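Local coordinates for protein ferredoxin (Thermus aquaticus, PDB 1H98) that transfers electrons in a wide variety of metabolic reactions, carrying one [4Fe-4S] and one [3Fe-4S] cluster in a small protein, at residues E23-G28 and F32-E37. Residues are numbered along the deposited sequence; the frame is centred on the assembly and turned at random.
Sequences ECIYDG and FYIHPE. With SF4 (iron/sulfur cluster), chain B; F3S (Fe3-s4 cluster), chain C.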
loop_
_atom_site.group_PDB
_atom_site.type_symbol
_atom_site.label_atom_id
_atom_site.label_comp_id
_atom_site.label_asym_id
_atom_site.label_seq_id
_atom_site.Cartn_x
_atom_site.Cartn_y
_atom_site.Cartn_z
ATOM N N GLU A 23 -10.410 5.920 -1.735
ATOM C CA GLU A 23 -9.912 5.469 -3.037
ATOM C C GLU A 23 -8.521 6.014 -3.372
ATOM O O GLU A 23 -8.301 6.556 -4.457
ATOM C CB GLU A 23 -10.901 5.854 -4.149
ATOM C CG GLU A 23 -12.327 5.335 -3.943
ATOM C CD GLU A 23 -13.339 5.953 -4.906
ATOM O OE1 GLU A 23 -13.002 6.942 -5.599
ATOM O OE2 GLU A 23 -14.483 5.452 -4.967
ATOM N N CYS A 24 -7.578 5.837 -2.452
ATOM C CA CYS A 24 -6.220 6.317 -2.659
ATOM C C CYS A 24 -5.207 5.207 -2.965
ATOM O O CYS A 24 -4.008 5.381 -2.757
ATOM C CB CYS A 24 -5.770 7.130 -1.448
ATOM S SG CYS A 24 -5.658 6.179 0.075
ATOM N N ILE A 25 -5.690 4.068 -3.450
ATOM C CA ILE A 25 -4.818 2.948 -3.804
ATOM C C ILE A 25 -4.837 2.882 -5.328
ATOM O O ILE A 25 -5.900 2.690 -5.935
ATOM C CB ILE A 25 -5.302 1.618 -3.189
ATOM C CG1 ILE A 25 -5.316 1.728 -1.659
ATOM C CG2 ILE A 25 -4.385 0.470 -3.629
ATOM C CD1 ILE A 25 -5.827 0.496 -0.940
ATOM N N TYR A 26 -3.666 3.044 -5.938
ATOM C CA TYR A 26 -3.547 3.088 -7.390
ATOM C C TYR A 26 -2.580 2.073 -7.998
ATOM O O TYR A 26 -1.646 1.605 -7.342
ATOM C CB TYR A 26 -3.102 4.490 -7.819
ATOM C CG TYR A 26 -3.921 5.628 -7.252
ATOM C CD1 TYR A 26 -5.086 6.057 -7.892
ATOM C CD2 TYR A 26 -3.518 6.300 -6.091
ATOM C CE1 TYR A 26 -5.828 7.125 -7.404
ATOM C CE2 TYR A 26 -4.251 7.372 -5.594
ATOM C CZ TYR A 26 -5.406 7.777 -6.260
ATOM O OH TYR A 26 -6.128 8.842 -5.793
ATOM N N ASP A 27 -2.785 1.789 -9.282
ATOM C CA ASP A 27 -1.955 0.852 -10.031
ATOM C C ASP A 27 -0.596 1.486 -10.315
ATOM O O ASP A 27 -0.513 2.505 -10.997
ATOM C CB ASP A 27 -2.654 0.493 -11.352
ATOM C CG ASP A 27 -1.991 -0.668 -12.082
ATOM O OD1 ASP A 27 -0.858 -1.059 -11.740
ATOM O OD2 ASP A 27 -2.617 -1.201 -13.014
ATOM N N GLY A 28 0.466 0.865 -9.812
ATOM C CA GLY A 28 1.800 1.389 -10.026
ATOM C C GLY A 28 2.644 0.535 -10.952
ATOM O O GLY A 28 3.868 0.658 -10.968
ATOM N N PHE A 32 0.444 -2.241 -6.674
ATOM C CA PHE A 32 -0.432 -1.106 -6.420
ATOM C C PHE A 32 0.293 -0.311 -5.333
ATOM O O PHE A 32 1.234 -0.818 -4.718
ATOM C CB PHE A 32 -1.813 -1.565 -5.948
ATOM C CG PHE A 32 -2.809 -1.714 -7.063
ATOM C CD1 PHE A 32 -2.668 -2.721 -8.015
ATOM C CD2 PHE A 32 -3.859 -0.816 -7.194
ATOM C CE1 PHE A 32 -3.561 -2.825 -9.091
ATOM C CE2 PHE A 32 -4.757 -0.911 -8.267
ATOM C CZ PHE A 32 -4.602 -1.918 -9.215
ATOM N N TYR A 33 -0.072 0.948 -5.147
ATOM C CA TYR A 33 0.579 1.758 -4.130
ATOM C C TYR A 33 -0.457 2.628 -3.458
ATOM O O TYR A 33 -1.543 2.846 -4.005
ATOM C CB TYR A 33 1.688 2.619 -4.749
ATOM C CG TYR A 33 1.182 3.704 -5.671
ATOM C CD1 TYR A 33 0.905 4.980 -5.184
ATOM C CD2 TYR A 33 0.970 3.453 -7.026
ATOM C CE1 TYR A 33 0.426 5.978 -6.018
ATOM C CE2 TYR A 33 0.494 4.445 -7.871
ATOM C CZ TYR A 33 0.223 5.703 -7.362
ATOM O OH TYR A 33 -0.253 6.691 -8.199
ATOM N N ILE A 34 -0.129 3.094 -2.259
ATOM C CA ILE A 34 -1.012 3.953 -1.484
ATOM C C ILE A 34 -0.487 5.383 -1.546
ATOM O O ILE A 34 0.693 5.630 -1.266
ATOM C CB ILE A 34 -1.092 3.478 -0.007
ATOM C CG1 ILE A 34 -1.890 2.168 0.078
ATOM C CG2 ILE A 34 -1.730 4.548 0.869
ATOM C CD1 ILE A 34 -1.834 1.484 1.437
ATOM N N HIS A 35 -1.335 6.322 -1.959
ATOM C CA HIS A 35 -0.912 7.714 -2.019
ATOM C C HIS A 35 -0.842 8.236 -0.577
ATOM O O HIS A 35 -1.865 8.394 0.085
ATOM C CB HIS A 35 -1.878 8.542 -2.854
ATOM C CG HIS A 35 -1.345 9.890 -3.207
ATOM N ND1 HIS A 35 -1.170 10.303 -4.510
ATOM C CD2 HIS A 35 -0.921 10.913 -2.427
ATOM C CE1 HIS A 35 -0.659 11.524 -4.517
ATOM N NE2 HIS A 35 -0.500 11.916 -3.265
ATOM N N PRO A 36 0.367 8.579 -0.108
ATOM C CA PRO A 36 0.655 9.080 1.242
ATOM C C PRO A 36 -0.125 10.306 1.683
ATOM O O PRO A 36 -0.521 10.400 2.845
ATOM C CB PRO A 36 2.154 9.387 1.187
ATOM C CG PRO A 36 2.658 8.508 0.082
ATOM C CD PRO A 36 1.578 8.638 -0.943
ATOM N N GLU A 37 -0.317 11.247 0.765
ATOM C CA GLU A 37 -1.033 12.485 1.064
ATOM C C GLU A 37 -2.551 12.325 1.094
ATOM O O GLU A 37 -3.254 13.215 1.559
ATOM C CB GLU A 37 -0.663 13.580 0.049
ATOM C CG GLU A 37 0.840 13.811 -0.164
ATOM C CD GLU A 37 1.548 14.448 1.033
ATOM O OE1 GLU A 37 1.256 15.623 1.345
ATOM O OE2 GLU A 37 2.419 13.783 1.647
HETATM FE FE1 SF4 B . -5.235 4.454 3.812
HETATM FE FE2 SF4 B . -7.333 3.556 2.227
HETATM FE FE3 SF4 B . -5.807 1.749 3.661
HETATM FE FE4 SF4 B . -7.565 3.451 4.939
HETATM S S1 SF4 B . -8.119 1.754 3.453
HETATM S S2 SF4 B . -5.332 2.957 5.572
HETATM S S3 SF4 B . -7.367 5.364 3.679
HETATM S S4 SF4 B . -5.069 3.121 1.915
HETATM FE FE1 F3S C . -3.979 -4.751 -2.720
HETATM FE FE3 F3S C . -1.568 -5.701 -3.776
HETATM FE FE4 F3S C . -2.778 -6.964 -1.628
HETATM S S1 F3S C . -3.383 -4.908 -4.951
HETATM S S2 F3S C . -5.031 -6.678 -2.065
HETATM S S3 F3S C . -1.920 -4.792 -1.640
HETATM S S4 F3S C . -1.819 -7.963 -3.462
#
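The first torsion of F32 brings its ring to the main chain of D27: CG lies roughly anti to the carbonyl carbon but turned some 30° past the usual position (chi1 -93°), swinging the ring across to the opposite strand. D27 CA then stands 3.7 Å from the centroid of the F32 ring, a CH-pi contact over the face, and the D27 carboxylate stacks on the ring with the planes 12° apart. A carboxylate suits this exposed end, for D27 OD1 also takes a hydrogen bond from the backbone of G29 and a salt bridge from K12. Y33 holds CG between its backbone N and carbonyl carbon (chi1 68°), which leans its ring back over the partner strand until CZ lies 3.6 Å from Y26 CB. The two tyrosine rings meet obliquely, and the Y26 hydroxyl reaches a hydrogen bond to E38, so a phenol serves this half-exposed face well. At one edge of the Y33 ring comes G28 CA, where glycine's lack of a side chain permits the close approach.

On the face shared with F32 and D27, and away from the two tyrosines, I25 and I34 run side by side, CG1 to CG1 at 3.9 Å, and both touch S4 of the [4Fe-4S] cluster, I34 through CD1 at 3.7 Å; the apolar isoleucines surround this sulfur with hydrocarbon and their side chains offer it no hydrogen-bond donor. F32 CB lies 3.8 Å from S1 of the [3Fe-4S] cluster. The main chains of Y26 and Y33 form an antiparallel hydrogen-bonded pair, each N bonded to the other's O, and H35 N gives C24 O a nearly straight bond of 2.9 Å. This is the antiparallel beta hairpin of the bacterial two-cluster ferredoxin fold, its inner face lining both cluster pockets.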